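PDB 1Q35: iron binding protein FbpA from Mannheimia haemolytica, which binds ferric iron in the periplasm, probably as the solute-binding component of a bacterial iron-uptake system. Local coordinates for residues V63-I75 and F88-T100. Numbering follows the deposited sequence.
Sequences VMEIVNADLAQKI and FRDSNDQWFGLTT
Val63, Met64 and Val67, along one side of helix 60-68, pack on the indole of Trp95, where the chain runs into the strand that carries Phe96 in the periplasmic binding protein fold, and illustrate how a helix and the loop after it can share one partner segment. Val63 lies across Trp95 at about a right angle, its CG1 3.3 Å from the CB of Trp95. Met64, bent at chi2 (-48°) and chi3 (-58°), brings SD to 3.5 Å from NE1 of Trp95, a Met-aromatic contact made obliquely to the ring. Val67 CG1 reaches Gln94 OE1 at 3.6 Å, and a water donates to both that oxygen and Val67 O. Beyond the helix, which ends in a Schellman motif with Asp70 at positive phi, the chain swings back past Gln94: Lys74 CG lies 3.6 Å from Gln94 CG, and a second water joins Gln73 O to Gln94 O. One direct hydrogen bond joins the backbones, Ile75 N to Asp93 O, 2.9 Å and nearly straight at 166°, while Ile75 O meets the edge of the Phe96 ring.

In the next shell, Val235 and Leu294 also touch Trp95, and Asp90 N sits over the centre of one indole face. Asp93 N to Asp90 O closes the type I turn from Asp90 to Asp93; the carboxylate adds an Asx turn, OD2 receiving Asn92 N from above its plane, and OD1 accepts from Gln94 N just past the turn at 2.9 Å.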
ATOM      1  N   VAL A  63      -9.854   2.571  -2.362  1.00  9.64           N
ATOM      2  CA  VAL A  63     -10.650   1.880  -3.370  1.00  9.83           C
ATOM      3  C   VAL A  63     -12.108   1.805  -2.943  1.00 10.08           C
ATOM      4  O   VAL A  63     -13.006   2.129  -3.724  1.00 10.56           O
ATOM      5  CB  VAL A  63     -10.127   0.450  -3.620  1.00  9.79           C
ATOM      6  CG1 VAL A  63     -11.134  -0.377  -4.399  1.00 10.12           C
ATOM      7  CG2 VAL A  63      -8.800   0.489  -4.361  1.00  9.86           C
ATOM      8  N   MET A  64     -12.352   1.388  -1.707  1.00 10.20           N
ATOM      9  CA  MET A  64     -13.723   1.223  -1.233  1.00 10.81           C
ATOM     10  C   MET A  64     -14.402   2.568  -0.992  1.00 11.28           C
ATOM     11  O   MET A  64     -15.605   2.678  -1.185  1.00 11.80           O
ATOM     12  CB  MET A  64     -13.777   0.338   0.015  1.00 10.96           C
ATOM     13  CG  MET A  64     -13.340  -1.094  -0.227  1.00 11.22           C
ATOM     14  SD  MET A  64     -14.096  -1.869  -1.678  1.00 13.76           S
ATOM     15  CE  MET A  64     -15.826  -1.730  -1.283  1.00 14.98           C
ATOM     16  N   GLU A  65     -13.654   3.605  -0.627  1.00 11.59           N
ATOM     17  CA  GLU A  65     -14.214   4.955  -0.549  1.00 12.21           C
ATOM     18  C   GLU A  65     -14.810   5.342  -1.905  1.00 12.23           C
ATOM     19  O   GLU A  65     -15.932   5.852  -1.984  1.00 12.94           O
ATOM     20  CB  GLU A  65     -13.149   5.978  -0.144  1.00 12.44           C
ATOM     21  CG  GLU A  65     -13.682   7.402  -0.022  1.00 13.65           C
ATOM     22  CD  GLU A  65     -12.594   8.448   0.140  1.00 15.69           C
ATOM     23  OE1 GLU A  65     -12.937   9.653   0.163  1.00 18.52           O
ATOM     24  OE2 GLU A  65     -11.402   8.080   0.243  1.00 17.05           O
ATOM     25  N   ILE A  66     -14.055   5.087  -2.967  1.00 12.08           N
ATOM     26  CA  ILE A  66     -14.465   5.432  -4.327  1.00 12.34           C
ATOM     27  C   ILE A  66     -15.668   4.598  -4.759  1.00 12.44           C
ATOM     28  O   ILE A  66     -16.661   5.129  -5.270  1.00 12.68           O
ATOM     29  CB  ILE A  66     -13.271   5.244  -5.303  1.00 12.63           C
ATOM     30  CG1 ILE A  66     -12.172   6.271  -5.002  1.00 13.03           C
ATOM     31  CG2 ILE A  66     -13.726   5.357  -6.755  1.00 12.64           C
ATOM     32  CD1 ILE A  66     -10.802   5.887  -5.518  1.00 13.89           C
ATOM     33  N   VAL A  67     -15.585   3.295  -4.535  1.00 12.48           N
ATOM     34  CA  VAL A  67     -16.623   2.367  -4.958  1.00 13.05           C
ATOM     35  C   VAL A  67     -17.921   2.596  -4.171  1.00 13.63           C
ATOM     36  O   VAL A  67     -19.005   2.624  -4.765  1.00 14.05           O
ATOM     37  CB  VAL A  67     -16.117   0.913  -4.836  1.00 13.01           C
ATOM     38  CG1 VAL A  67     -17.241  -0.095  -5.043  1.00 13.40           C
ATOM     39  CG2 VAL A  67     -14.994   0.673  -5.849  1.00 13.19           C
ATOM     40  N   ASN A  68     -17.807   2.798  -2.859  1.00 14.32           N
ATOM     41  CA  ASN A  68     -18.965   3.063  -1.996  1.00 15.22           C
ATOM     42  C   ASN A  68     -19.668   4.372  -2.330  1.00 15.71           C
ATOM     43  O   ASN A  68     -20.873   4.503  -2.099  1.00 16.42           O
ATOM     44  CB  ASN A  68     -18.565   3.116  -0.516  1.00 15.34           C
ATOM     45  CG  ASN A  68     -18.187   1.757   0.055  1.00 15.97           C
ATOM     46  OD1 ASN A  68     -18.476   0.714  -0.524  1.00 17.29           O
ATOM     47  ND2 ASN A  68     -17.521   1.777   1.211  1.00 16.18           N
ATOM     48  N   ALA A  69     -18.917   5.334  -2.860  1.00 16.09           N
ATOM     49  CA  ALA A  69     -19.463   6.630  -3.266  1.00 16.46           C
ATOM     50  C   ALA A  69     -20.089   6.589  -4.667  1.00 16.67           C
ATOM     51  O   ALA A  69     -20.470   7.633  -5.204  1.00 17.09           O
ATOM     52  CB  ALA A  69     -18.377   7.694  -3.205  1.00 16.51           C
ATOM     53  N   ASP A  70     -20.200   5.394  -5.249  1.00 16.55           N
ATOM     54  CA  ASP A  70     -20.787   5.203  -6.578  1.00 16.73           C
ATOM     55  C   ASP A  70     -20.021   5.961  -7.663  1.00 16.18           C
ATOM     56  O   ASP A  70     -20.615   6.481  -8.607  1.00 16.34           O
ATOM     57  CB  ASP A  70     -22.271   5.607  -6.580  1.00 17.28           C
ATOM     58  CG  ASP A  70     -22.970   5.263  -7.877  1.00 19.06           C
ATOM     59  OD1 ASP A  70     -22.725   4.160  -8.416  1.00 20.78           O
ATOM     60  OD2 ASP A  70     -23.773   6.043  -8.437  1.00 21.40           O
ATOM     61  N   LEU A  71     -18.698   6.006  -7.535  1.00 15.47           N
ATOM     62  CA  LEU A  71     -17.855   6.725  -8.484  1.00 15.36           C
ATOM     63  C   LEU A  71     -17.135   5.793  -9.453  1.00 14.77           C
ATOM     64  O   LEU A  71     -16.368   6.257 -10.288  1.00 15.13           O
ATOM     65  CB  LEU A  71     -16.840   7.588  -7.735  1.00 15.61           C
ATOM     66  CG  LEU A  71     -17.451   8.627  -6.795  1.00 16.97           C
ATOM     67  CD1 LEU A  71     -16.367   9.300  -5.981  1.00 17.86           C
ATOM     68  CD2 LEU A  71     -18.253   9.659  -7.576  1.00 17.47           C
ATOM     69  N   ALA A  72     -17.391   4.489  -9.342  1.00 14.30           N
ATOM     70  CA  ALA A  72     -16.809   3.483 -10.225  1.00 14.34           C
ATOM     71  C   ALA A  72     -17.880   2.889 -11.128  1.00 14.19           C
ATOM     72  O   ALA A  72     -19.066   3.197 -10.986  1.00 14.70           O
ATOM     73  CB  ALA A  72     -16.173   2.383  -9.400  1.00 14.50           C
ATOM     74  N   GLN A  73     -17.456   2.027 -12.044  1.00 13.76           N
ATOM     75  CA  GLN A  73     -18.383   1.211 -12.829  1.00 13.84           C
ATOM     76  C   GLN A  73     -17.891  -0.223 -12.961  1.00 13.80           C
ATOM     77  O   GLN A  73     -16.697  -0.507 -12.812  1.00 13.58           O
ATOM     78  CB  GLN A  73     -18.633   1.822 -14.211  1.00 14.15           C
ATOM     79  CG  GLN A  73     -17.410   1.962 -15.101  1.00 14.58           C
ATOM     80  CD  GLN A  73     -17.795   2.426 -16.497  1.00 15.22           C
ATOM     81  OE1 GLN A  73     -18.538   1.734 -17.198  1.00 17.92           O
ATOM     82  NE2 GLN A  73     -17.328   3.599 -16.889  1.00 13.89           N
ATOM     83  N   LYS A  74     -18.824  -1.121 -13.252  1.00 14.13           N
ATOM     84  CA  LYS A  74     -18.542  -2.541 -13.365  1.00 14.51           C
ATOM     85  C   LYS A  74     -17.858  -2.868 -14.683  1.00 14.65           C
ATOM     86  O   LYS A  74     -18.309  -2.442 -15.751  1.00 15.06           O
ATOM     87  CB  LYS A  74     -19.836  -3.348 -13.247  1.00 14.88           C
ATOM     88  CG  LYS A  74     -20.517  -3.202 -11.900  1.00 16.45           C
ATOM     89  CD  LYS A  74     -21.885  -3.862 -11.877  1.00 18.96           C
ATOM     90  CE  LYS A  74     -21.789  -5.374 -11.920  1.00 20.58           C
ATOM     91  NZ  LYS A  74     -22.968  -6.015 -11.266  1.00 22.20           N
ATOM     92  N   ILE A  75     -16.775  -3.633 -14.599  1.00 14.69           N
ATOM     93  CA  ILE A  75     -15.998  -4.046 -15.758  1.00 15.04           C
ATOM     94  C   ILE A  75     -15.961  -5.565 -15.806  1.00 15.82           C
ATOM     95  O   ILE A  75     -15.441  -6.218 -14.897  1.00 16.03           O
ATOM     96  CB  ILE A  75     -14.560  -3.495 -15.674  1.00 14.86           C
ATOM     97  CG1 ILE A  75     -14.560  -1.970 -15.515  1.00 15.01           C
ATOM     98  CG2 ILE A  75     -13.752  -3.929 -16.894  1.00 14.85           C
ATOM     99  CD1 ILE A  75     -15.144  -1.203 -16.694  1.00 14.90           C
ATOM    100  N   PHE A  88      -8.240 -11.027  -5.215  1.00 13.92           N
ATOM    101  CA  PHE A  88      -7.616  -9.714  -5.396  1.00 13.50           C
ATOM    102  C   PHE A  88      -8.423  -8.786  -6.296  1.00 13.38           C
ATOM    103  O   PHE A  88      -7.896  -7.797  -6.778  1.00 12.93           O
ATOM    104  CB  PHE A  88      -6.198  -9.882  -5.949  1.00 13.57           C
ATOM    105  CG  PHE A  88      -5.298 -10.686  -5.055  1.00 13.82           C
ATOM    106  CD1 PHE A  88      -5.158 -10.353  -3.713  1.00 14.20           C
ATOM    107  CD2 PHE A  88      -4.614 -11.786  -5.545  1.00 14.71           C
ATOM    108  CE1 PHE A  88      -4.338 -11.097  -2.877  1.00 14.73           C
ATOM    109  CE2 PHE A  88      -3.788 -12.535  -4.709  1.00 15.11           C
ATOM    110  CZ  PHE A  88      -3.654 -12.186  -3.376  1.00 15.29           C
ATOM    111  N   ARG A  89      -9.698  -9.095  -6.523  1.00 13.33           N
ATOM    112  CA  ARG A  89     -10.594  -8.170  -7.214  1.00 13.31           C
ATOM    113  C   ARG A  89     -12.014  -8.286  -6.675  1.00 13.07           C
ATOM    114  O   ARG A  89     -12.374  -9.266  -6.026  1.00 13.71           O
ATOM    115  CB  ARG A  89     -10.559  -8.383  -8.732  1.00 13.35           C
ATOM    116  CG  ARG A  89     -10.816  -9.805  -9.198  1.00 14.46           C
ATOM    117  CD  ARG A  89     -10.760  -9.957 -10.710  1.00 15.76           C
ATOM    118  NE  ARG A  89     -10.623 -11.353 -11.114  1.00 17.49           N
ATOM    119  CZ  ARG A  89     -11.614 -12.241 -11.145  1.00 18.51           C
ATOM    120  NH1 ARG A  89     -11.355 -13.492 -11.510  1.00 19.26           N
ATOM    121  NH2 ARG A  89     -12.862 -11.898 -10.840  1.00 18.69           N
ATOM    122  N   ASP A  90     -12.796  -7.249  -6.935  1.00 12.67           N
ATOM    123  CA  ASP A  90     -14.172  -7.149  -6.477  1.00 13.04           C
ATOM    124  C   ASP A  90     -15.006  -8.292  -7.040  1.00 13.65           C
ATOM    125  O   ASP A  90     -14.979  -8.549  -8.240  1.00 14.01           O
ATOM    126  CB  ASP A  90     -14.743  -5.822  -6.969  1.00 12.74           C
ATOM    127  CG  ASP A  90     -16.087  -5.485  -6.366  1.00 12.83           C
ATOM    128  OD1 ASP A  90     -16.708  -4.512  -6.847  1.00 13.03           O
ATOM    129  OD2 ASP A  90     -16.600  -6.120  -5.424  1.00 12.80           O
ATOM    130  N   SER A  91     -15.770  -8.965  -6.190  1.00 14.75           N
ATOM    131  CA  SER A  91     -16.708  -9.976  -6.686  1.00 15.48           C
ATOM    132  C   SER A  91     -17.780  -9.327  -7.576  1.00 15.61           C
ATOM    133  O   SER A  91     -18.346  -9.978  -8.454  1.00 16.13           O
ATOM    134  CB  SER A  91     -17.350 -10.744  -5.530  1.00 16.04           C
ATOM    135  OG  SER A  91     -18.170  -9.906  -4.746  1.00 18.15           O
ATOM    136  N   ASN A  92     -18.033  -8.042  -7.337  1.00 15.35           N
ATOM    137  CA  ASN A  92     -18.981  -7.231  -8.107  1.00 15.51           C
ATOM    138  C   ASN A  92     -18.328  -6.358  -9.201  1.00 14.95           C
ATOM    139  O   ASN A  92     -18.953  -5.426  -9.705  1.00 14.91           O
ATOM    140  CB  ASN A  92     -19.781  -6.352  -7.131  1.00 16.13           C
ATOM    141  CG  ASN A  92     -21.001  -5.696  -7.767  1.00 17.91           C
ATOM    142  OD1 ASN A  92     -21.240  -4.502  -7.573  1.00 20.17           O
ATOM    143  ND2 ASN A  92     -21.779  -6.469  -8.513  1.00 19.17           N
ATOM    144  N   ASP A  93     -17.069  -6.648  -9.540  1.00 14.29           N
ATOM    145  CA  ASP A  93     -16.407  -6.126 -10.748  1.00 13.95           C
ATOM    146  C   ASP A  93     -16.155  -4.613 -10.814  1.00 12.87           C
ATOM    147  O   ASP A  93     -15.948  -4.078 -11.899  1.00 12.67           O
ATOM    148  CB  ASP A  93     -17.180  -6.548 -12.010  1.00 14.63           C
ATOM    149  CG  ASP A  93     -17.283  -8.048 -12.169  1.00 16.06           C
ATOM    150  OD1 ASP A  93     -16.408  -8.793 -11.675  1.00 17.49           O
ATOM    151  OD2 ASP A  93     -18.223  -8.574 -12.804  1.00 18.93           O
ATOM    152  N   GLN A  94     -16.113  -3.927  -9.676  1.00 12.16           N
ATOM    153  CA  GLN A  94     -15.893  -2.478  -9.686  1.00 11.90           C
ATOM    154  C   GLN A  94     -14.479  -2.035  -9.290  1.00 11.35           C
ATOM    155  O   GLN A  94     -14.158  -0.859  -9.413  1.00 11.27           O
ATOM    156  CB  GLN A  94     -16.911  -1.777  -8.791  1.00 12.15           C
ATOM    157  CG  GLN A  94     -18.344  -1.879  -9.284  1.00 13.14           C
ATOM    158  CD  GLN A  94     -19.231  -0.838  -8.650  1.00 15.01           C
ATOM    159  OE1 GLN A  94     -19.687  -1.016  -7.520  1.00 17.08           O
ATOM    160  NE2 GLN A  94     -19.453   0.265  -9.353  1.00 15.93           N
ATOM    161  N   TRP A  95     -13.651  -2.958  -8.806  1.00 10.92           N
ATOM    162  CA  TRP A  95     -12.255  -2.644  -8.493  1.00 10.70           C
ATOM    163  C   TRP A  95     -11.378  -3.868  -8.701  1.00 10.57           C
ATOM    164  O   TRP A  95     -11.830  -5.005  -8.597  1.00 10.62           O
ATOM    165  CB  TRP A  95     -12.096  -2.077  -7.073  1.00 10.71           C
ATOM    166  CG  TRP A  95     -12.479  -3.017  -5.965  1.00 10.89           C
ATOM    167  CD1 TRP A  95     -13.666  -3.048  -5.293  1.00 11.52           C
ATOM    168  CD2 TRP A  95     -11.667  -4.051  -5.384  1.00 11.21           C
ATOM    169  NE1 TRP A  95     -13.653  -4.046  -4.350  1.00 11.41           N
ATOM    170  CE2 TRP A  95     -12.437  -4.678  -4.381  1.00 11.46           C
ATOM    171  CE3 TRP A  95     -10.369  -4.524  -5.618  1.00 11.44           C
ATOM    172  CZ2 TRP A  95     -11.956  -5.744  -3.615  1.00 12.32           C
ATOM    173  CZ3 TRP A  95      -9.890  -5.583  -4.851  1.00 11.93           C
ATOM    174  CH2 TRP A  95     -10.686  -6.179  -3.867  1.00 12.39           C
ATOM    175  N   PHE A  96     -10.099  -3.611  -8.965  1.00 10.27           N
ATOM    176  CA  PHE A  96      -9.145  -4.643  -9.350  1.00 10.44           C
ATOM    177  C   PHE A  96      -7.790  -4.390  -8.714  1.00 10.11           C
ATOM    178  O   PHE A  96      -7.211  -3.322  -8.867  1.00 10.43           O
ATOM    179  CB  PHE A  96      -9.022  -4.691 -10.870  1.00 10.96           C
ATOM    180  CG  PHE A  96     -10.336  -4.906 -11.539  1.00 11.48           C
ATOM    181  CD1 PHE A  96     -11.127  -3.824 -11.899  1.00 12.13           C
ATOM    182  CD2 PHE A  96     -10.832  -6.186 -11.713  1.00 11.94           C
ATOM    183  CE1 PHE A  96     -12.380  -4.016 -12.461  1.00 12.26           C
ATOM    184  CE2 PHE A  96     -12.079  -6.383 -12.285  1.00 12.41           C
ATOM    185  CZ  PHE A  96     -12.852  -5.299 -12.652  1.00 12.85           C
ATOM    186  N   GLY A  97      -7.304  -5.379  -7.981  1.00  9.49           N
ATOM    187  CA  GLY A  97      -5.954  -5.354  -7.448  1.00  9.39           C
ATOM    188  C   GLY A  97      -4.942  -5.660  -8.535  1.00  9.48           C
ATOM    189  O   GLY A  97      -5.173  -6.512  -9.394  1.00 10.46           O
ATOM    190  N   LEU A  98      -3.813  -4.956  -8.492  1.00  9.11           N
ATOM    191  CA  LEU A  98      -2.725  -5.122  -9.452  1.00  9.23           C
ATOM    192  C   LEU A  98      -1.440  -5.653  -8.807  1.00  8.98           C
ATOM    193  O   LEU A  98      -0.674  -6.355  -9.460  1.00  9.36           O
ATOM    194  CB  LEU A  98      -2.442  -3.792 -10.146  1.00  9.48           C
ATOM    195  CG  LEU A  98      -3.568  -3.279 -11.048  1.00 10.24           C
ATOM    196  CD1 LEU A  98      -3.251  -1.873 -11.521  1.00 10.84           C
ATOM    197  CD2 LEU A  98      -3.801  -4.212 -12.236  1.00 11.05           C
ATOM    198  N   THR A  99      -1.186  -5.276  -7.553  1.00  8.58           N
ATOM    199  CA  THR A  99      -0.101  -5.866  -6.766  1.00  8.37           C
ATOM    200  C   THR A  99      -0.558  -6.014  -5.333  1.00  8.25           C
ATOM    201  O   THR A  99      -1.529  -5.389  -4.917  1.00  8.23           O
ATOM    202  CB  THR A  99       1.147  -4.976  -6.741  1.00  8.70           C
ATOM    203  OG1 THR A  99       0.815  -3.738  -6.100  1.00  9.01           O
ATOM    204  CG2 THR A  99       1.636  -4.620  -8.138  1.00  9.55           C
ATOM    205  N   THR A 100       0.155  -6.841  -4.572  1.00  8.51           N
ATOM    206  CA  THR A 100       0.070  -6.784  -3.120  1.00  8.47           C
ATOM    207  C   THR A 100       1.403  -6.322  -2.554  1.00  8.44           C
ATOM    208  O   THR A 100       2.444  -6.387  -3.206  1.00  8.38           O
ATOM    209  CB  THR A 100      -0.369  -8.114  -2.461  1.00  8.92           C
ATOM    210  OG1 THR A 100       0.630  -9.124  -2.648  1.00  9.79           O
ATOM    211  CG2 THR A 100      -1.660  -8.651  -3.070  1.00 10.18           C
TER
HETATM  212  O   HOH W   1     -21.190   0.661  -5.377  1.00 32.97           O
HETATM  213  O   HOH W   2     -13.951  -0.182 -12.028  1.00 12.26           O